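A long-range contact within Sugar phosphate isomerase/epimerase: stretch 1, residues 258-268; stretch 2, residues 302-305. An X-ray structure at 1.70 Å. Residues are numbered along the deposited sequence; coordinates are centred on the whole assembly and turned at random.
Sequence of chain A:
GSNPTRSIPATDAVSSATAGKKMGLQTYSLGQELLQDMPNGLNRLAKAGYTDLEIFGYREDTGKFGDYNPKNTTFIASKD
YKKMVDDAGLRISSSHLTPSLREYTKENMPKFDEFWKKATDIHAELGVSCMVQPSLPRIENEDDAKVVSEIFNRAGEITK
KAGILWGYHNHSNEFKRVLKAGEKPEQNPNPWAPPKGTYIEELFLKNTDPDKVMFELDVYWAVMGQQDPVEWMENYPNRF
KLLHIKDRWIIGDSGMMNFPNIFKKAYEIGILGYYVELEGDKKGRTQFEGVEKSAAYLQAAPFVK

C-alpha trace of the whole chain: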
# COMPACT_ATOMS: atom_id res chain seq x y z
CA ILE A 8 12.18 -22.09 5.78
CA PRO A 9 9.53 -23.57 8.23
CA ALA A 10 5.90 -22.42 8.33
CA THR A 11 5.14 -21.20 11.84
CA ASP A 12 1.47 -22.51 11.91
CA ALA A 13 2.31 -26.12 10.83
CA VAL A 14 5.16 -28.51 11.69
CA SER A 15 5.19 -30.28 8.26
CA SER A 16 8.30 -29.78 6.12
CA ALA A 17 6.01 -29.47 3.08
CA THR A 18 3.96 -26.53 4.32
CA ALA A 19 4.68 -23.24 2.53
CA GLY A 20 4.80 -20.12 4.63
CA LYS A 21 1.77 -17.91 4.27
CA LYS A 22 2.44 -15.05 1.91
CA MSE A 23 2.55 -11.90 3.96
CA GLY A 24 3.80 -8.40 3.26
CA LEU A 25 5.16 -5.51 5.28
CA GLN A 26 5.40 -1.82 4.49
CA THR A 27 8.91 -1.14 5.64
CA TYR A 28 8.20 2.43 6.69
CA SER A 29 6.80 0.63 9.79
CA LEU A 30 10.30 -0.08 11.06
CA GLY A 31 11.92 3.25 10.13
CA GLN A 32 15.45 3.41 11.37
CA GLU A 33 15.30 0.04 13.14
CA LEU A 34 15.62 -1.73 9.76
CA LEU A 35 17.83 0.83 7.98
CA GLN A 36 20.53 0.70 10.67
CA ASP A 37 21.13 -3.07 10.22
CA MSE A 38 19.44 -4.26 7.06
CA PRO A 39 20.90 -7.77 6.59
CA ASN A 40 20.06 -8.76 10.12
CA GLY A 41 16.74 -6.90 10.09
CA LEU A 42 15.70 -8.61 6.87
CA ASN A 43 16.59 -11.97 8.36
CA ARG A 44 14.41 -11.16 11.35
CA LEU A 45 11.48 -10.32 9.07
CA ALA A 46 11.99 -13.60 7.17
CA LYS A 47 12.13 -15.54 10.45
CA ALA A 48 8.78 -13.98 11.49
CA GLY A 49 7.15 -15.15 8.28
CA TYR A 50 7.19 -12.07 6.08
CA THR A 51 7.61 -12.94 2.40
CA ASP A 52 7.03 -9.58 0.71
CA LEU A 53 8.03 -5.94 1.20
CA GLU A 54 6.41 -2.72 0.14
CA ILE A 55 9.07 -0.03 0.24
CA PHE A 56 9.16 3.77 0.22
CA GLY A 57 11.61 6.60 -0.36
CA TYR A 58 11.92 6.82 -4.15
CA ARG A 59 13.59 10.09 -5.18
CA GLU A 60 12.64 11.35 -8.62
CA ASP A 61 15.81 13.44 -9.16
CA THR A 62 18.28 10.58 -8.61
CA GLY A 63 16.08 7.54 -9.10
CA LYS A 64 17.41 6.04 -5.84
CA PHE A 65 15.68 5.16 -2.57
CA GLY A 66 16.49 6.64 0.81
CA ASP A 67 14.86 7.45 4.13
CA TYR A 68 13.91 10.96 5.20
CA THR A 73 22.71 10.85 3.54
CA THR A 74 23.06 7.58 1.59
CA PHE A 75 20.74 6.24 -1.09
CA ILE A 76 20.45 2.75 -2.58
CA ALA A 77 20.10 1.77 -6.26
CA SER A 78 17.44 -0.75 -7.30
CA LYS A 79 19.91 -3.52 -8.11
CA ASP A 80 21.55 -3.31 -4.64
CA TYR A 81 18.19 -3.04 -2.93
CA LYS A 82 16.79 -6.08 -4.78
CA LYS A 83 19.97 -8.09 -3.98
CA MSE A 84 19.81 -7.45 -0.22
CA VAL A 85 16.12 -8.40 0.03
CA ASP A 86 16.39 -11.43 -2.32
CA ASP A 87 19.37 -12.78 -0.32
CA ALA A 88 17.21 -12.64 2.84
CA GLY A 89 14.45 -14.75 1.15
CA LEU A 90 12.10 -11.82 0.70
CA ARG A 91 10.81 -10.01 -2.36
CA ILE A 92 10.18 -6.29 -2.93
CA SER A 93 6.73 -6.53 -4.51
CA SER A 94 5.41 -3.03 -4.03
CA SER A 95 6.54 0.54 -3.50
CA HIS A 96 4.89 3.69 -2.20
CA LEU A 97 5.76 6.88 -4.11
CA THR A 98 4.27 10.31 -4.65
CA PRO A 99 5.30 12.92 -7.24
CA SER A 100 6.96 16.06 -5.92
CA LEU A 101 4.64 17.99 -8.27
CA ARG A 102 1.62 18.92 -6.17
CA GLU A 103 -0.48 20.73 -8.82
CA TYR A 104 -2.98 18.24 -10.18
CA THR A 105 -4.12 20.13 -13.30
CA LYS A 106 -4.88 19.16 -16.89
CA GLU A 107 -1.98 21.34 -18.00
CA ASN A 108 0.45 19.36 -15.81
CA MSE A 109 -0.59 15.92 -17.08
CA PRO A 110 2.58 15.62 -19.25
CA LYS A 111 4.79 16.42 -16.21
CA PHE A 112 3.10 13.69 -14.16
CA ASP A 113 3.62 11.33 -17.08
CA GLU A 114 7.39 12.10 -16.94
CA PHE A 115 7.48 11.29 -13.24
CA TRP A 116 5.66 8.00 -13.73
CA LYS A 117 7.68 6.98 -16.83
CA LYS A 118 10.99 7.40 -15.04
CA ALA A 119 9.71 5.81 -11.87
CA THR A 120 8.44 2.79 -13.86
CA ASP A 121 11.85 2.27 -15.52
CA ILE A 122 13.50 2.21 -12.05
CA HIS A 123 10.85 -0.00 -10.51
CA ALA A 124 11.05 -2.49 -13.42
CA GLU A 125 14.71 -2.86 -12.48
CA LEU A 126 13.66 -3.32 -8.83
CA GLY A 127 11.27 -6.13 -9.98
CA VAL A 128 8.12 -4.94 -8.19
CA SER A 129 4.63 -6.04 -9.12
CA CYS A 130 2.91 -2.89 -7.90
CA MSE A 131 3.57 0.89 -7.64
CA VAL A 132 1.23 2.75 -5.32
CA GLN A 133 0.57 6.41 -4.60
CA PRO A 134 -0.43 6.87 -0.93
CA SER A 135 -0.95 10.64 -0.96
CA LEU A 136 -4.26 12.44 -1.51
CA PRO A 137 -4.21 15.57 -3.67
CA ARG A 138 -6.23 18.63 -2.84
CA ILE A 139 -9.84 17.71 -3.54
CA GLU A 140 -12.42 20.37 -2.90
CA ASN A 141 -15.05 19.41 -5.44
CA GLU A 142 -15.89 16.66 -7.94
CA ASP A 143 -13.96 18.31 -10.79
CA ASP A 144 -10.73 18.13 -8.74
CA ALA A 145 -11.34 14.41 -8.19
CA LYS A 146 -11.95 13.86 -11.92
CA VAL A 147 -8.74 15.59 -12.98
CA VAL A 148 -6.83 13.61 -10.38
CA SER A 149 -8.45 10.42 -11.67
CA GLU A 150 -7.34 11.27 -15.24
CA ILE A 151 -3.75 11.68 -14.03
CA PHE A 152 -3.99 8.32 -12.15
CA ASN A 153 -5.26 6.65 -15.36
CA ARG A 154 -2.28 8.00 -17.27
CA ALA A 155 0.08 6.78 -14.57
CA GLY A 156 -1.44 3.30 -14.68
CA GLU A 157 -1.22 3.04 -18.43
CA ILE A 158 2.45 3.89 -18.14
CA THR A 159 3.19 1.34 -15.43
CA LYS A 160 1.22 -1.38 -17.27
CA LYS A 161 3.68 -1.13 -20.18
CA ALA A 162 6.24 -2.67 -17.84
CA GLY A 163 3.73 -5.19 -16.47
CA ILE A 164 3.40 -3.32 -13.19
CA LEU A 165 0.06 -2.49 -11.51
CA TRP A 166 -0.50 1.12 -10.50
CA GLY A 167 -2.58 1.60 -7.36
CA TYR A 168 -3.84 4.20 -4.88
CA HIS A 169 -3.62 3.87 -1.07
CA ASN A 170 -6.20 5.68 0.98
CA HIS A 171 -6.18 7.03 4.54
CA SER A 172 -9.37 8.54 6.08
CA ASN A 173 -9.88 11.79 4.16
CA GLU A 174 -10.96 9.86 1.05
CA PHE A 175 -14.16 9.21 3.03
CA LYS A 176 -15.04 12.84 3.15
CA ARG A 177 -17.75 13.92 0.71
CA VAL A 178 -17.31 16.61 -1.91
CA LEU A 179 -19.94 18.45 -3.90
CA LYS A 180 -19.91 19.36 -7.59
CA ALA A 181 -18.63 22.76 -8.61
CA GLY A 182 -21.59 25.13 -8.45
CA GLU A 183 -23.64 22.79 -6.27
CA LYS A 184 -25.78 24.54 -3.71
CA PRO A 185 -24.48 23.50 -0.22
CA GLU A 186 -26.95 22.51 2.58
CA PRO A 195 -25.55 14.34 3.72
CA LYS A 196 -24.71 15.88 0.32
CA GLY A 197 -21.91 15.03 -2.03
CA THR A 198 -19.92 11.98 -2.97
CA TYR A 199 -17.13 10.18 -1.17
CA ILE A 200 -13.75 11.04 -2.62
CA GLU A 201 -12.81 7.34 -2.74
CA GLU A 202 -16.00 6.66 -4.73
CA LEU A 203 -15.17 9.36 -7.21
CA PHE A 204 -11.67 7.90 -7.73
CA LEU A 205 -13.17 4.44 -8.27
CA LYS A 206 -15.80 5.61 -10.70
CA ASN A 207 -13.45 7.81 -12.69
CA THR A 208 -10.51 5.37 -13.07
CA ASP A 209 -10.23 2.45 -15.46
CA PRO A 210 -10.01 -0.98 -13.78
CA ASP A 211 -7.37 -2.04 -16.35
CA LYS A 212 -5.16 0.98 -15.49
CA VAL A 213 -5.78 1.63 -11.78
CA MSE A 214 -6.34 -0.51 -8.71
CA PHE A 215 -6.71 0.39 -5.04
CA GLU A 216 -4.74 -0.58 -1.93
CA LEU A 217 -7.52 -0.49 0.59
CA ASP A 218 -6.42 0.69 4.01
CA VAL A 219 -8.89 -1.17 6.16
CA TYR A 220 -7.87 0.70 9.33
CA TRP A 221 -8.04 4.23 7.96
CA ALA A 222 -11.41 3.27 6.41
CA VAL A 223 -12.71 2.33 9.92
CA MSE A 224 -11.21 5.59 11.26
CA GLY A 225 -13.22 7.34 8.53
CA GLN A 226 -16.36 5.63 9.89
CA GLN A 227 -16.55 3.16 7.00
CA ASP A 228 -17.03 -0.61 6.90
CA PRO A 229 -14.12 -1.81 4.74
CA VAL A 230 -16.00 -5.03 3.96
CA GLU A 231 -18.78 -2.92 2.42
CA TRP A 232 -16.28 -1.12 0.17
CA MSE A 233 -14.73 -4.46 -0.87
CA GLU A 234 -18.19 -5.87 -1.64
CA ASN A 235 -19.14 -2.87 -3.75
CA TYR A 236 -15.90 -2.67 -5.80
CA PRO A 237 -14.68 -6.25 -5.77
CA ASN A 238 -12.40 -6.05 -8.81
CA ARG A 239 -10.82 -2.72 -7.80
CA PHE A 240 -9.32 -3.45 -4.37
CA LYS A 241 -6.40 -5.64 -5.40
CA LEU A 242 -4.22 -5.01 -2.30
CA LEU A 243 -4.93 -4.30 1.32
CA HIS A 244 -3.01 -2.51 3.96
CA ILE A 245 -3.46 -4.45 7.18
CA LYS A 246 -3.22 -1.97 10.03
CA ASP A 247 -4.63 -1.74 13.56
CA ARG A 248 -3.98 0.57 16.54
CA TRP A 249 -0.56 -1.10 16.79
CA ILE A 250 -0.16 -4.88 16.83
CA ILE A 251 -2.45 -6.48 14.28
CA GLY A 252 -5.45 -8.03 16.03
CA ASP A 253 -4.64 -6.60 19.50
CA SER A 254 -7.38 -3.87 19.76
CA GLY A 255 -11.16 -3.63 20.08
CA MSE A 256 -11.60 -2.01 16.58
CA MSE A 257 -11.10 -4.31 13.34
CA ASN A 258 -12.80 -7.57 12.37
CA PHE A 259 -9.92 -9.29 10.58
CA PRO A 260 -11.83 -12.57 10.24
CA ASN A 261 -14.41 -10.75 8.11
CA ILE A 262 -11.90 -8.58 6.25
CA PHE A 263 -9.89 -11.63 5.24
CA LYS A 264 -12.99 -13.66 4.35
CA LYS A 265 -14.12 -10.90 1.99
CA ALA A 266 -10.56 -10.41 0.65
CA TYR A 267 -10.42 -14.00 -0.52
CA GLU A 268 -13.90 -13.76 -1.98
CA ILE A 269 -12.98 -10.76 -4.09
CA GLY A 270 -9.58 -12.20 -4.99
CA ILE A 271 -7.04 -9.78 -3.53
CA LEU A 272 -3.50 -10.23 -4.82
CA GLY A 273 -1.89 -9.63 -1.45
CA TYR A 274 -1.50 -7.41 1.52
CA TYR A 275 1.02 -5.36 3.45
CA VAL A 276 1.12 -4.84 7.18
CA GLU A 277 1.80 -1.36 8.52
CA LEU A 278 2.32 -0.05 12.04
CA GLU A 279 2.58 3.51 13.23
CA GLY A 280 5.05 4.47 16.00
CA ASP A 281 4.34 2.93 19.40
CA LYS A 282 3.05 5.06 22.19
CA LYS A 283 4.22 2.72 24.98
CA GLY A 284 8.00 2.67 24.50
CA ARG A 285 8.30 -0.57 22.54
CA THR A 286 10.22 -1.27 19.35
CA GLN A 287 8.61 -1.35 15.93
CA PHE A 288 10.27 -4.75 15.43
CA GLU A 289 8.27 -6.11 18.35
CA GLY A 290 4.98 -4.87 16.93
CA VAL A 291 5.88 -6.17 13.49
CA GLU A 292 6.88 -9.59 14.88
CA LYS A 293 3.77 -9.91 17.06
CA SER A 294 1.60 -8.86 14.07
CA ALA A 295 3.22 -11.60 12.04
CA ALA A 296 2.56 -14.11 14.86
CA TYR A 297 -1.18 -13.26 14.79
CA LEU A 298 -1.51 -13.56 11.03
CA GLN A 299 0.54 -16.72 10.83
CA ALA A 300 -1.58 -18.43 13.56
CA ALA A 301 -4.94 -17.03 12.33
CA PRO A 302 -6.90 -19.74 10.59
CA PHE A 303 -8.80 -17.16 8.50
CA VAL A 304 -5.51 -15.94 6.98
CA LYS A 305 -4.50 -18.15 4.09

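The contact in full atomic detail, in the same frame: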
# COMPACT_ATOMS: atom_id res chain seq x y z
N ASN A 258 -12.35 -6.19 12.47
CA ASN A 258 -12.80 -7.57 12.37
C ASN A 258 -12.00 -8.24 11.24
O ASN A 258 -12.45 -8.30 10.09
CB ASN A 258 -14.30 -7.61 12.10
CG ASN A 258 -14.87 -9.02 12.32
OD1 ASN A 258 -14.19 -10.00 12.01
ND2 ASN A 258 -16.08 -9.11 12.79
N PHE A 259 -10.80 -8.67 11.57
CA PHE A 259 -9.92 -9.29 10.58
C PHE A 259 -10.50 -10.58 10.04
O PHE A 259 -10.35 -10.84 8.85
CB PHE A 259 -8.49 -9.41 11.13
CG PHE A 259 -7.79 -8.08 11.20
CD1 PHE A 259 -7.58 -7.37 10.03
CD2 PHE A 259 -7.43 -7.52 12.40
CE1 PHE A 259 -7.00 -6.12 10.03
CE2 PHE A 259 -6.82 -6.25 12.39
CZ PHE A 259 -6.60 -5.60 11.22
N PRO A 260 -11.23 -11.37 10.85
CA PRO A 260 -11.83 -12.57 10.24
C PRO A 260 -12.74 -12.21 9.07
O PRO A 260 -12.66 -12.81 8.02
CB PRO A 260 -12.57 -13.21 11.40
CG PRO A 260 -11.72 -12.91 12.57
CD PRO A 260 -11.29 -11.46 12.33
N ASN A 261 -13.55 -11.17 9.22
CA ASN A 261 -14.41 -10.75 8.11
C ASN A 261 -13.71 -10.07 6.96
O ASN A 261 -14.11 -10.25 5.82
CB ASN A 261 -15.54 -9.87 8.59
CG ASN A 261 -16.61 -10.63 9.34
OD1 ASN A 261 -16.71 -11.88 9.31
ND2 ASN A 261 -17.45 -9.88 10.03
N ILE A 262 -12.70 -9.25 7.27
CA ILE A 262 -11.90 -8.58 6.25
C ILE A 262 -11.19 -9.60 5.36
O ILE A 262 -11.28 -9.52 4.12
CB ILE A 262 -10.92 -7.59 6.88
CG1 ILE A 262 -11.69 -6.38 7.43
CG2 ILE A 262 -9.81 -7.16 5.91
CD1 ILE A 262 -10.92 -5.52 8.40
N PHE A 263 -10.57 -10.58 5.99
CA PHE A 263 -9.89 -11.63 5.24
C PHE A 263 -10.85 -12.54 4.48
O PHE A 263 -10.60 -12.83 3.32
CB PHE A 263 -8.96 -12.42 6.15
CG PHE A 263 -7.63 -11.78 6.32
CD1 PHE A 263 -6.63 -11.89 5.37
CD2 PHE A 263 -7.38 -11.01 7.44
CE1 PHE A 263 -5.44 -11.24 5.54
CE2 PHE A 263 -6.21 -10.40 7.60
CZ PHE A 263 -5.24 -10.49 6.66
N LYS A 264 -11.97 -12.91 5.07
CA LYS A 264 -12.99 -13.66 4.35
C LYS A 264 -13.42 -12.94 3.07
O LYS A 264 -13.45 -13.56 2.01
CB LYS A 264 -14.21 -13.93 5.27
CG LYS A 264 -15.32 -14.73 4.64
CD LYS A 264 -16.55 -14.79 5.61
N LYS A 265 -13.68 -11.63 3.16
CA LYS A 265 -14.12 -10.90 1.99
C LYS A 265 -12.96 -10.75 0.99
O LYS A 265 -13.18 -10.81 -0.23
CB LYS A 265 -14.62 -9.51 2.37
CG LYS A 265 -15.26 -8.76 1.18
CD LYS A 265 -16.44 -9.50 0.53
CE LYS A 265 -17.64 -9.60 1.47
NZ LYS A 265 -18.81 -10.28 0.88
N ALA A 266 -11.75 -10.57 1.51
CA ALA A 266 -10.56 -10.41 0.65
C ALA A 266 -10.40 -11.60 -0.26
O ALA A 266 -10.12 -11.45 -1.46
CB ALA A 266 -9.28 -10.24 1.52
N TYR A 267 -10.54 -12.80 0.31
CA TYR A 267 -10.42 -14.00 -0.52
C TYR A 267 -11.57 -14.18 -1.48
O TYR A 267 -11.36 -14.72 -2.57
CB TYR A 267 -10.16 -15.25 0.31
CG TYR A 267 -8.91 -15.06 1.13
CD1 TYR A 267 -7.72 -14.69 0.52
CD2 TYR A 267 -8.92 -15.26 2.52
CE1 TYR A 267 -6.56 -14.54 1.29
CE2 TYR A 267 -7.81 -15.09 3.26
CZ TYR A 267 -6.63 -14.72 2.66
OH TYR A 267 -5.48 -14.55 3.42
N GLU A 268 -12.76 -13.76 -1.07
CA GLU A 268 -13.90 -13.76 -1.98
C GLU A 268 -13.68 -12.90 -3.18
O GLU A 268 -13.99 -13.32 -4.29
CB GLU A 268 -15.20 -13.33 -1.28
CG GLU A 268 -15.81 -14.31 -0.32
CD GLU A 268 -17.04 -13.70 0.40
OE1 GLU A 268 -17.72 -12.82 -0.18
OE2 GLU A 268 -17.30 -14.09 1.55
N PRO A 302 -6.45 -18.83 11.61
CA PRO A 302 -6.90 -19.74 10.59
C PRO A 302 -7.64 -19.10 9.41
O PRO A 302 -7.76 -19.74 8.35
CB PRO A 302 -7.81 -20.71 11.34
CG PRO A 302 -8.20 -20.00 12.55
CD PRO A 302 -7.11 -19.05 12.90
N PHE A 303 -8.14 -17.87 9.58
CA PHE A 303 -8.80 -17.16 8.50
C PHE A 303 -7.85 -16.46 7.53
O PHE A 303 -8.29 -15.87 6.53
CB PHE A 303 -9.80 -16.12 9.09
CG PHE A 303 -9.20 -15.27 10.18
CD1 PHE A 303 -8.54 -14.09 9.89
CD2 PHE A 303 -9.34 -15.66 11.50
CE1 PHE A 303 -8.01 -13.32 10.91
CE2 PHE A 303 -8.77 -14.92 12.53
CZ PHE A 303 -8.13 -13.75 12.23
N VAL A 304 -6.55 -16.47 7.86
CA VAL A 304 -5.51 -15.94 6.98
C VAL A 304 -4.90 -17.12 6.27
O VAL A 304 -4.53 -18.11 6.90
CB VAL A 304 -4.45 -15.17 7.74
CG1 VAL A 304 -3.31 -14.67 6.80
CG2 VAL A 304 -5.10 -13.97 8.53
N LYS A 305 -4.88 -17.04 4.94
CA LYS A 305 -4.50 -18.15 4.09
C LYS A 305 -3.04 -18.05 3.73
O LYS A 305 -2.44 -16.97 3.83
CB LYS A 305 -5.35 -18.18 2.81
CG LYS A 305 -6.85 -18.50 3.02
CD LYS A 305 -7.17 -19.28 4.33
CE LYS A 305 -8.68 -19.43 4.60
NZ LYS A 305 -8.94 -20.55 5.53
OXT LYS A 305 -2.47 -19.09 3.39
O HOH W 1 -3.40 -14.28 2.20

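The last four residues of the chain lie against one side of a helix that begins at Phe259, and Pro260, Phe263 and Tyr267, spaced three and four apart so that they share a helical face, supply most of the surface they meet. Asn258 caps the start of this helix: its OD1 accepts a hydrogen bond from Asn261 N at 3.1 Å, satisfying an amide that the first turn leaves without a backbone partner.

Pro302 makes no contact with the helix itself, but its carbonyl has a part to play at the end of the stretch. Phe303 follows and gives up more surface to the helix than any other residue of its stretch. Its CA-to-CB bond points toward the helix, and with chi1 in the p well the ring lies among Phe259, Pro260 and Phe263. Pro260 CG sits over one face, 3.7 Å from the ring centroid and only 17° off the normal, a CH-pi contact. Proline suits this place twice over: in the first turn its lack of an amide hydrogen costs the helix no backbone bond, and its compact ring offers CH groups to the aromatic face. Phe263 meets the same ring at its edge, with Phe263 CD2 4.1 Å from Phe303 CD1, while Phe259 CB packs 3.9 Å from Phe303 CE1. A flat, apolar side chain can use face and edge at once, as this one does.

Val304 is buried, and its CG2 methyl stands almost exactly above the Phe263 ring, 3.7 Å from the centroid and 5° off the normal. A branched aliphatic residue serves well here, since a methyl group is small enough to settle on the aromatic face.

At Lys305 the contact becomes partly polar. Its backbone N donates to Tyr267 OH at 3.0 Å, with a nearly straight N-H...O angle of 171°; tyrosine combines the reach and the hydroxyl needed to receive this amide. The aliphatic part of Lys305 covers the phenol: Lys305 CG lies 3.9 Å from the Tyr267 ring centroid, over one face. Past CG the side chain runs extended, and Lys305 NZ donates to Pro302 O at 3.2 Å. Lysine therefore lends methylenes to the aromatic ring while its charged end finds a carbonyl. A water completes the arrangement, 2.4 Å from Tyr267 OH, and donates a hydrogen bond to Lys305 O at 3.3 Å, linking the hydroxyl to the chain's terminal carboxylate.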